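Local atomic coordinates of tubulin-like protein CetZ (Methanosaeta thermophila, PDB entry 3ZID), a protein that binds and probably hydrolyses GTP as a cytoskeletal tubulin/FtsZ relative and is thought to take part in archaeal cell shape control. Residues C12-L17 with K56-T61; L218-T223 with H302-I307; G235-D240 with R247-N252. All coordinates share one frame; numbering follows the deposited sequence.

Interaction 1: C12-L17 with K56-T61. With GDP (guanosine-5'-diphosphate), chain C.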
loop_
_atom_site.group_PDB
_atom_site.type_symbol
_atom_site.label_atom_id
_atom_site.label_comp_id
_atom_site.label_asym_id
_atom_site.label_seq_id
_atom_site.Cartn_x
_atom_site.Cartn_y
_atom_site.Cartn_z
ATOM N N CYS A 12 6.863 6.705 -5.142
ATOM C CA CYS A 12 5.652 5.925 -5.345
ATOM C C CYS A 12 4.488 6.548 -4.558
ATOM O O CYS A 12 3.430 6.823 -5.124
ATOM C CB CYS A 12 5.882 4.473 -4.947
ATOM S SG CYS A 12 4.408 3.452 -4.955
ATOM N N GLY A 13 4.709 6.794 -3.269
ATOM C CA GLY A 13 3.729 7.458 -2.434
ATOM C C GLY A 13 3.314 8.807 -3.013
ATOM O O GLY A 13 2.132 9.113 -3.036
ATOM N N ASN A 14 4.270 9.606 -3.483
ATOM C CA ASN A 14 3.947 10.886 -4.131
ATOM C C ASN A 14 3.000 10.720 -5.333
ATOM O O ASN A 14 2.021 11.464 -5.491
ATOM C CB ASN A 14 5.192 11.583 -4.686
ATOM C CG ASN A 14 6.136 12.121 -3.620
ATOM O OD1 ASN A 14 7.232 12.567 -3.965
ATOM N ND2 ASN A 14 5.752 12.056 -2.343
ATOM N N ARG A 15 3.328 9.769 -6.202
ATOM C CA ARG A 15 2.571 9.580 -7.424
ATOM C C ARG A 15 1.169 9.049 -7.139
ATOM O O ARG A 15 0.223 9.392 -7.829
ATOM C CB ARG A 15 3.315 8.682 -8.401
ATOM C CG ARG A 15 4.467 9.363 -9.149
ATOM C CD ARG A 15 5.214 8.296 -9.915
ATOM N NE ARG A 15 6.376 8.755 -10.640
ATOM C CZ ARG A 15 7.385 7.958 -10.971
ATOM N NH1 ARG A 15 7.355 6.676 -10.622
ATOM N NH2 ARG A 15 8.421 8.446 -11.638
ATOM N N ILE A 16 1.027 8.222 -6.115
ATOM C CA ILE A 16 -0.302 7.763 -5.742
ATOM C C ILE A 16 -1.127 8.922 -5.194
ATOM O O ILE A 16 -2.282 9.076 -5.538
ATOM C CB ILE A 16 -0.248 6.621 -4.731
ATOM C CG1 ILE A 16 0.300 5.371 -5.413
ATOM C CG2 ILE A 16 -1.650 6.325 -4.182
ATOM C CD1 ILE A 16 0.637 4.246 -4.435
ATOM N N LEU A 17 -0.513 9.754 -4.370
ATOM C CA LEU A 17 -1.200 10.906 -3.836
ATOM C C LEU A 17 -1.673 11.848 -4.949
ATOM O O LEU A 17 -2.783 12.387 -4.894
ATOM C CB LEU A 17 -0.297 11.661 -2.873
ATOM C CG LEU A 17 -1.025 12.794 -2.155
ATOM C CD1 LEU A 17 -2.300 12.256 -1.500
ATOM C CD2 LEU A 17 -0.157 13.371 -1.095
ATOM N N LYS A 56 8.619 17.975 -8.097
ATOM C CA LYS A 56 8.442 18.858 -9.246
ATOM C C LYS A 56 7.560 18.224 -10.313
ATOM O O LYS A 56 6.758 18.905 -10.944
ATOM C CB LYS A 56 9.789 19.243 -9.842
ATOM C CG LYS A 56 10.506 20.331 -9.064
ATOM C CD LYS A 56 11.954 20.475 -9.520
ATOM C CE LYS A 56 12.063 20.752 -11.011
ATOM N NZ LYS A 56 13.480 21.019 -11.422
ATOM N N GLU A 57 7.725 16.921 -10.517
ATOM C CA GLU A 57 6.967 16.196 -11.529
ATOM C C GLU A 57 5.498 15.975 -11.165
ATOM O O GLU A 57 4.734 15.495 -11.988
ATOM C CB GLU A 57 7.622 14.843 -11.829
ATOM C CG GLU A 57 9.033 14.912 -12.397
ATOM C CD GLU A 57 9.793 13.596 -12.230
ATOM O OE1 GLU A 57 9.246 12.531 -12.598
ATOM O OE2 GLU A 57 10.935 13.625 -11.719
ATOM N N LEU A 58 5.102 16.301 -9.941
ATOM C CA LEU A 58 3.702 16.151 -9.562
ATOM C C LEU A 58 2.892 17.196 -10.314
ATOM O O LEU A 58 3.380 18.292 -10.570
ATOM C CB LEU A 58 3.524 16.273 -8.046
ATOM C CG LEU A 58 4.271 15.220 -7.210
ATOM C CD1 LEU A 58 3.958 15.360 -5.727
ATOM C CD2 LEU A 58 3.976 13.789 -7.689
ATOM N N LYS A 59 1.653 16.861 -10.656
ATOM C CA LYS A 59 0.887 17.696 -11.584
ATOM C C LYS A 59 -0.471 18.141 -11.080
ATOM O O LYS A 59 -1.023 19.087 -11.601
ATOM C CB LYS A 59 0.686 16.943 -12.904
ATOM C CG LYS A 59 1.981 16.583 -13.615
ATOM C CD LYS A 59 1.745 15.553 -14.713
ATOM C CE LYS A 59 3.056 15.140 -15.378
ATOM N NZ LYS A 59 2.839 14.202 -16.517
ATOM N N PHE A 60 -0.994 17.485 -10.053
ATOM C CA PHE A 60 -2.332 17.804 -9.562
ATOM C C PHE A 60 -2.289 18.130 -8.068
ATOM O O PHE A 60 -3.317 18.234 -7.396
ATOM C CB PHE A 60 -3.301 16.649 -9.869
ATOM C CG PHE A 60 -3.365 16.286 -11.342
ATOM C CD1 PHE A 60 -4.243 16.931 -12.194
ATOM C CD2 PHE A 60 -2.528 15.313 -11.874
ATOM C CE1 PHE A 60 -4.292 16.610 -13.553
ATOM C CE2 PHE A 60 -2.570 14.993 -13.219
ATOM C CZ PHE A 60 -3.453 15.644 -14.060
ATOM N N THR A 61 -1.081 18.318 -7.554
ATOM C CA THR A 61 -0.898 18.577 -6.133
ATOM C C THR A 61 -0.406 19.995 -5.952
ATOM O O THR A 61 0.608 20.370 -6.522
ATOM C CB THR A 61 0.129 17.588 -5.522
ATOM O OG1 THR A 61 -0.333 16.251 -5.732
ATOM C CG2 THR A 61 0.294 17.819 -4.026
HETATM P PB GDP C . 11.748 6.108 -2.727
HETATM O O1B GDP C . 10.801 5.840 -1.570
HETATM O O2B GDP C . 11.400 7.430 -3.383
HETATM O O3B GDP C . 13.166 6.142 -2.184
HETATM O O3A GDP C . 11.676 4.895 -3.773
HETATM P PA GDP C . 10.350 4.532 -4.604
HETATM O O1A GDP C . 10.512 4.886 -6.041
HETATM O O2A GDP C . 9.084 5.106 -4.007
HETATM O "O5'" GDP C . 10.334 2.958 -4.371
HETATM C "C5'" GDP C . 10.605 2.098 -5.467
HETATM C "C4'" GDP C . 9.529 1.021 -5.484
HETATM O "O4'" GDP C . 8.277 1.655 -5.753
HETATM C "C3'" GDP C . 9.801 0.074 -6.620
HETATM O "O3'" GDP C . 9.211 -1.173 -6.258
HETATM C "C2'" GDP C . 9.047 0.707 -7.757
HETATM O "O2'" GDP C . 8.665 -0.293 -8.694
HETATM C "C1'" GDP C . 7.826 1.265 -7.054
HETATM N N9 GDP C . 7.266 2.481 -7.646
HETATM C C8 GDP C . 7.915 3.626 -7.935
HETATM N N7 GDP C . 7.048 4.552 -8.411
HETATM C C5 GDP C . 5.826 3.981 -8.421
HETATM C C6 GDP C . 4.468 4.397 -8.780
HETATM O O6 GDP C . 4.262 5.529 -9.237
HETATM N N1 GDP C . 3.481 3.517 -8.623
HETATM C C2 GDP C . 3.683 2.281 -8.149
HETATM N N2 GDP C . 2.619 1.458 -8.036
HETATM N N3 GDP C . 4.902 1.810 -7.788
HETATM C C4 GDP C . 5.978 2.620 -7.898
HETATM O O HOH W 1 6.623 11.011 -12.202
#

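Interaction 2: L218-T223 with H302-I307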
loop_
_atom_site.group_PDB
_atom_site.type_symbol
_atom_site.label_atom_id
_atom_site.label_comp_id
_atom_site.label_asym_id
_atom_site.label_seq_id
_atom_site.Cartn_x
_atom_site.Cartn_y
_atom_site.Cartn_z
ATOM N N LEU A 218 -15.982 4.729 12.384
ATOM C CA LEU A 218 -14.791 4.108 11.790
ATOM C C LEU A 218 -14.488 2.760 12.431
ATOM O O LEU A 218 -13.554 2.063 12.024
ATOM C CB LEU A 218 -13.569 5.011 11.962
ATOM C CG LEU A 218 -13.448 6.312 11.194
ATOM C CD1 LEU A 218 -12.221 7.046 11.684
ATOM C CD2 LEU A 218 -13.294 5.977 9.720
ATOM N N GLY A 219 -15.321 2.404 13.406
ATOM C CA GLY A 219 -15.174 1.216 14.230
ATOM C C GLY A 219 -15.136 -0.087 13.468
ATOM O O GLY A 219 -14.255 -0.925 13.697
ATOM N N ASP A 220 -16.106 -0.259 12.572
ATOM C CA ASP A 220 -16.201 -1.470 11.763
ATOM C C ASP A 220 -14.994 -1.618 10.835
ATOM O O ASP A 220 -14.398 -2.692 10.719
ATOM C CB ASP A 220 -17.506 -1.492 10.968
ATOM C CG ASP A 220 -18.735 -1.622 11.861
ATOM O OD1 ASP A 220 -18.591 -1.555 13.103
ATOM O OD2 ASP A 220 -19.846 -1.792 11.318
ATOM N N PHE A 221 -14.611 -0.517 10.215
ATOM C CA PHE A 221 -13.425 -0.496 9.376
ATOM C C PHE A 221 -12.185 -0.898 10.190
ATOM O O PHE A 221 -11.408 -1.767 9.778
ATOM C CB PHE A 221 -13.271 0.885 8.742
ATOM C CG PHE A 221 -12.040 1.033 7.907
ATOM C CD1 PHE A 221 -11.868 0.274 6.760
ATOM C CD2 PHE A 221 -11.073 1.965 8.244
ATOM C CE1 PHE A 221 -10.722 0.413 5.981
ATOM C CE2 PHE A 221 -9.932 2.116 7.468
ATOM C CZ PHE A 221 -9.752 1.336 6.339
ATOM N N LYS A 222 -12.015 -0.298 11.362
ATOM C CA LYS A 222 -10.879 -0.657 12.203
ATOM C C LYS A 222 -10.916 -2.128 12.569
ATOM O O LYS A 222 -9.882 -2.790 12.573
ATOM C CB LYS A 222 -10.840 0.181 13.481
ATOM C CG LYS A 222 -10.593 1.654 13.270
ATOM C CD LYS A 222 -10.790 2.412 14.570
ATOM C CE LYS A 222 -9.613 2.204 15.509
ATOM N NZ LYS A 222 -8.342 2.701 14.920
ATOM N N THR A 223 -12.105 -2.632 12.883
ATOM C CA THR A 223 -12.281 -4.044 13.258
ATOM C C THR A 223 -11.773 -4.996 12.168
ATOM O O THR A 223 -11.114 -5.995 12.461
ATOM C CB THR A 223 -13.770 -4.360 13.561
ATOM O OG1 THR A 223 -14.177 -3.688 14.762
ATOM C CG2 THR A 223 -13.993 -5.857 13.715
ATOM N N HIS A 302 -16.090 -12.847 9.367
ATOM C CA HIS A 302 -16.933 -11.718 9.742
ATOM C C HIS A 302 -17.057 -10.734 8.587
ATOM O O HIS A 302 -16.056 -10.223 8.100
ATOM C CB HIS A 302 -16.326 -10.994 10.945
ATOM C CG HIS A 302 -16.060 -11.885 12.121
ATOM N ND1 HIS A 302 -17.064 -12.476 12.858
ATOM C CD2 HIS A 302 -14.894 -12.291 12.682
ATOM C CE1 HIS A 302 -16.530 -13.202 13.824
ATOM N NE2 HIS A 302 -15.215 -13.108 13.738
ATOM N N VAL A 303 -18.272 -10.483 8.121
ATOM C CA VAL A 303 -18.466 -9.542 7.027
ATOM C C VAL A 303 -19.385 -8.407 7.438
ATOM O O VAL A 303 -20.482 -8.640 7.918
ATOM C CB VAL A 303 -19.079 -10.233 5.800
ATOM C CG1 VAL A 303 -19.221 -9.232 4.652
ATOM C CG2 VAL A 303 -18.231 -11.438 5.393
ATOM N N PHE A 304 -18.920 -7.179 7.269
ATOM C CA PHE A 304 -19.750 -5.994 7.493
ATOM C C PHE A 304 -20.146 -5.453 6.140
ATOM O O PHE A 304 -19.421 -5.616 5.158
ATOM C CB PHE A 304 -18.969 -4.899 8.217
ATOM C CG PHE A 304 -18.461 -5.303 9.547
ATOM C CD1 PHE A 304 -19.283 -5.258 10.656
ATOM C CD2 PHE A 304 -17.160 -5.749 9.691
ATOM C CE1 PHE A 304 -18.811 -5.628 11.887
ATOM C CE2 PHE A 304 -16.684 -6.132 10.921
ATOM C CZ PHE A 304 -17.509 -6.074 12.018
ATOM N N LYS A 305 -21.308 -4.828 6.071
ATOM C CA LYS A 305 -21.776 -4.318 4.804
ATOM C C LYS A 305 -22.271 -2.915 4.948
ATOM O O LYS A 305 -22.715 -2.510 6.023
ATOM C CB LYS A 305 -22.863 -5.216 4.223
ATOM C CG LYS A 305 -24.214 -5.038 4.872
ATOM C CD LYS A 305 -25.174 -6.068 4.319
ATOM C CE LYS A 305 -26.607 -5.725 4.676
ATOM N NZ LYS A 305 -26.974 -4.437 4.048
ATOM N N GLY A 306 -22.136 -2.160 3.870
ATOM C CA GLY A 306 -22.628 -0.805 3.811
ATOM C C GLY A 306 -23.269 -0.583 2.452
ATOM O O GLY A 306 -22.778 -1.061 1.443
ATOM N N ILE A 307 -24.382 0.133 2.429
ATOM C CA ILE A 307 -24.985 0.520 1.170
ATOM C C ILE A 307 -24.932 2.041 1.056
ATOM O O ILE A 307 -25.235 2.747 2.014
ATOM C CB ILE A 307 -26.409 -0.025 1.058
ATOM C CG1 ILE A 307 -26.426 -1.478 1.528
ATOM C CG2 ILE A 307 -26.870 -0.008 -0.354
ATOM C CD1 ILE A 307 -27.805 -2.009 1.841
#

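Interaction 3: G235-D240 with R247-N252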
loop_
_atom_site.group_PDB
_atom_site.type_symbol
_atom_site.label_atom_id
_atom_site.label_comp_id
_atom_site.label_asym_id
_atom_site.label_seq_id
_atom_site.Cartn_x
_atom_site.Cartn_y
_atom_site.Cartn_z
ATOM N N GLY A 235 -10.592 -4.576 -2.700
ATOM C CA GLY A 235 -11.130 -5.090 -3.951
ATOM C C GLY A 235 -12.159 -4.120 -4.539
ATOM O O GLY A 235 -12.688 -3.253 -3.856
ATOM N N TYR A 236 -12.430 -4.254 -5.825
ATOM C CA TYR A 236 -13.240 -3.260 -6.488
ATOM C C TYR A 236 -13.834 -3.849 -7.738
ATOM O O TYR A 236 -13.197 -4.657 -8.406
ATOM C CB TYR A 236 -12.368 -2.085 -6.873
ATOM C CG TYR A 236 -13.073 -0.934 -7.535
ATOM C CD1 TYR A 236 -13.241 -0.876 -8.912
ATOM C CD2 TYR A 236 -13.533 0.127 -6.774
ATOM C CE1 TYR A 236 -13.862 0.213 -9.503
ATOM C CE2 TYR A 236 -14.139 1.201 -7.346
ATOM C CZ TYR A 236 -14.315 1.240 -8.703
ATOM O OH TYR A 236 -14.932 2.346 -9.233
ATOM N N TYR A 237 -15.067 -3.462 -8.032
ATOM C CA TYR A 237 -15.680 -3.803 -9.297
ATOM C C TYR A 237 -16.752 -2.815 -9.653
ATOM O O TYR A 237 -17.631 -2.550 -8.852
ATOM C CB TYR A 237 -16.281 -5.195 -9.254
ATOM C CG TYR A 237 -16.935 -5.584 -10.565
ATOM C CD1 TYR A 237 -16.188 -6.024 -11.650
ATOM C CD2 TYR A 237 -18.310 -5.478 -10.716
ATOM C CE1 TYR A 237 -16.804 -6.370 -12.839
ATOM C CE2 TYR A 237 -18.928 -5.829 -11.893
ATOM C CZ TYR A 237 -18.174 -6.258 -12.945
ATOM O OH TYR A 237 -18.806 -6.580 -14.104
ATOM N N GLN A 238 -16.647 -2.260 -10.847
ATOM C CA GLN A 238 -17.663 -1.377 -11.400
ATOM C C GLN A 238 -18.515 -2.162 -12.394
ATOM O O GLN A 238 -18.000 -2.610 -13.397
ATOM C CB GLN A 238 -17.000 -0.227 -12.135
ATOM C CG GLN A 238 -17.967 0.610 -12.932
ATOM C CD GLN A 238 -18.827 1.442 -12.043
ATOM O OE1 GLN A 238 -18.328 2.361 -11.430
ATOM N NE2 GLN A 238 -20.116 1.115 -11.940
ATOM N N ALA A 239 -19.797 -2.350 -12.104
ATOM C CA ALA A 239 -20.708 -3.038 -13.018
ATOM C C ALA A 239 -21.117 -2.176 -14.208
ATOM O O ALA A 239 -21.045 -0.949 -14.143
ATOM C CB ALA A 239 -21.964 -3.520 -12.271
ATOM N N ASP A 240 -21.528 -2.814 -15.306
ATOM C CA ASP A 240 -22.016 -2.041 -16.433
ATOM C C ASP A 240 -23.542 -2.107 -16.437
ATOM O O ASP A 240 -24.131 -2.923 -15.728
ATOM C CB ASP A 240 -21.456 -2.568 -17.747
ATOM C CG ASP A 240 -21.774 -1.658 -18.917
ATOM O OD1 ASP A 240 -21.268 -0.516 -18.937
ATOM O OD2 ASP A 240 -22.554 -2.077 -19.803
ATOM N N ARG A 247 -24.950 -9.540 -7.006
ATOM C CA ARG A 247 -24.279 -10.789 -6.711
ATOM C C ARG A 247 -22.976 -10.895 -7.481
ATOM O O ARG A 247 -21.931 -11.209 -6.913
ATOM C CB ARG A 247 -25.191 -11.952 -7.081
ATOM C CG ARG A 247 -24.510 -13.304 -7.113
ATOM C CD ARG A 247 -25.516 -14.376 -7.496
ATOM N NE ARG A 247 -25.049 -15.727 -7.209
ATOM C CZ ARG A 247 -25.850 -16.786 -7.140
ATOM N NH1 ARG A 247 -27.154 -16.638 -7.329
ATOM N NH2 ARG A 247 -25.351 -17.990 -6.879
ATOM N N ALA A 248 -23.041 -10.624 -8.779
ATOM C CA ALA A 248 -21.857 -10.709 -9.609
ATOM C C ALA A 248 -20.895 -9.596 -9.241
ATOM O O ALA A 248 -19.686 -9.802 -9.182
ATOM C CB ALA A 248 -22.206 -10.649 -11.079
ATOM N N ALA A 249 -21.443 -8.413 -8.998
ATOM C CA ALA A 249 -20.622 -7.293 -8.591
ATOM C C ALA A 249 -19.898 -7.630 -7.280
ATOM O O ALA A 249 -18.716 -7.383 -7.183
ATOM C CB ALA A 249 -21.434 -6.016 -8.483
ATOM N N ILE A 250 -20.588 -8.199 -6.283
ATOM C CA ILE A 250 -19.954 -8.573 -5.013
ATOM C C ILE A 250 -18.868 -9.612 -5.199
ATOM O O ILE A 250 -17.750 -9.408 -4.731
ATOM C CB ILE A 250 -20.939 -9.064 -3.950
ATOM C CG1 ILE A 250 -21.762 -7.886 -3.441
ATOM C CG2 ILE A 250 -20.173 -9.699 -2.779
ATOM C CD1 ILE A 250 -22.896 -8.281 -2.514
ATOM N N LYS A 251 -19.143 -10.681 -5.941
ATOM C CA LYS A 251 -18.133 -11.719 -6.238
ATOM C C LYS A 251 -16.890 -11.224 -6.972
ATOM O O LYS A 251 -15.782 -11.613 -6.636
ATOM C CB LYS A 251 -18.760 -12.845 -7.075
ATOM C CG LYS A 251 -17.722 -13.844 -7.587
ATOM C CD LYS A 251 -18.343 -15.078 -8.253
ATOM C CE LYS A 251 -17.240 -16.050 -8.701
ATOM N NZ LYS A 251 -17.753 -17.403 -9.093
ATOM N N ASN A 252 -17.088 -10.399 -7.998
ATOM C CA ASN A 252 -15.995 -9.879 -8.829
ATOM C C ASN A 252 -14.986 -8.953 -8.110
ATOM O O ASN A 252 -13.851 -8.806 -8.540
ATOM C CB ASN A 252 -16.582 -9.145 -10.018
ATOM C CG ASN A 252 -17.115 -10.080 -11.047
ATOM O OD1 ASN A 252 -16.772 -11.256 -11.053
ATOM N ND2 ASN A 252 -18.039 -9.595 -11.868
#

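Interaction 1: C12-L17 with K56-T61
Arg15 and Leu58 mark where the backbones come nearest, their CA atoms 7.0 Å apart: helix 10-30, here at its nucleotide end, is flanked by the irregular loop that leads from helix 52-56 to strand 66-68. Leu58 CD2 rests 3.7 Å from Asn14 O and 3.9 Å from Asn14 CB, so the methyl covers the start of that side chain while the amide serves other partners, OD1 accepting from Asn49 and ND2 donating to Ile48 O. Further along the loop, Asp18 of the helix accepts bonds from the backbone amides of Lys59 and Phe60. The helix follows strand 3-9 directly in the Rossmann-like GTPase domain, and its first turn meets GDP: Cys12 N donates to O2A at 3.0 Å with an N-H...O angle of 169°. Arg15, extended from CG to NE, runs past the guanine, placing CD 3.0 Å from O6; N7 of the base lies at the guanidinium edge, near its plane. NH2 of Arg15 and OE1 of Glu57 stand 4.3 Å apart, too far for a salt bridge, and one water joins the two residues, accepting from Arg15 NE at 2.8 Å and donating to Glu57 OE1 at 3.1 Å.

Interaction 2: L218-T223 with H302-I307
Asp220 lies over one face of the Phe304 ring, which its CB, CG and OD2 meet in turn. CB comes first, in a CH-pi contact 4.2 Å from the ring centroid and 14° off the normal. CG, beside the backbone N of Asp220, continues across the same face and stands 3.9 Å from Phe304 CD1. At the end, OD2 of Asp220 approaches that CD1 more closely, at 3.6 Å. Carboxylate and ring planes are 28° apart, a stacked but tilted arrangement. The contact joins the first turn of helix 219-225 to strand 302-309, an outermost strand of the four-stranded mixed sheet, bonded through its backbone to strand 270-279; this sheet is that of the C-terminal domain of the tubulin/FtsZ fold. One turn further along the helix, Thr223 crosses the ring at about a right angle, its CG2 methyl 3.9 Å from Phe304 CE2. With OG1 beside its own backbone N (chi1 -68°) and donating to Gly219 O at 3.0 Å, CG2 is the branch left toward Phe304. That carbonyl also accepts from Thr223 N, and the two donors reach it from opposite faces of its plane.

Interaction 3: G235-D240 with R247-N252
This is a strand-to-helix contact centred on one aromatic ring, between edge strand 232-238 of the mixed sheet and helix 246-252, which follows it after a short connection. The axes of strand 235-238 and helix 247-252 approach to 7.4 Å at an angle of 146° between their N-to-C directions, so the chain turns back roughly antiparallel over the sheet. Tyr237 and Ala249 are nearest in the backbone, with CA atoms 6.1 Å apart. With CG of Tyr237 on the far side of the CA-CB bond from its backbone N, the ring extends beside the helix and is covered on one face by Asn252. CB of Asn252 makes a CH-pi contact, 3.8 Å from the ring centroid and 23° off the normal, and ND2 comes to 3.5 Å from Tyr237 CZ, above the plane and displaced toward the rim. The two side chains lie alongside each other and point the same way; their ring and amide planes are 59° apart, which makes this an inclined amide over the ring, not a flat stack.

Helix 246-252 and helix 286-296 pack together through Ile250, which points away from strand 235-238 and touches Ile293 and Leu296. Ala249 touches Val316 of the neighbouring strand, and Tyr237 CD2 is 3.6 Å from Ala249 CA and 3.9 Å from Ala249 CB. Tyr236, whose CB points away from helix 247-252, touches Gln199 and Arg200 of helix 186-210, with its hydroxyl bonded to Arg315.

Overall arrangement
Along the chain, interaction 1 closes before the other two begin, while both segments of interaction 3 fall between those of interaction 2. Interaction 1 belongs to the nucleotide-binding domain with its six-stranded parallel sheet; its centre is about 30 Å from that of interaction 2 and 29 Å from that of interaction 3. Those two centres are 18 Å apart, with nearest atoms about 7 Å apart, and both contacts reach the four-stranded mixed sheet at its outermost strands, 302-309 and 232-238. Helix 186-210 links the regions, touching Arg15 and Ile16 in interaction 1, Phe221 in the helix of interaction 2 and the strand of interaction 3, consistent with the two-domain layout of the tubulin/FtsZ family.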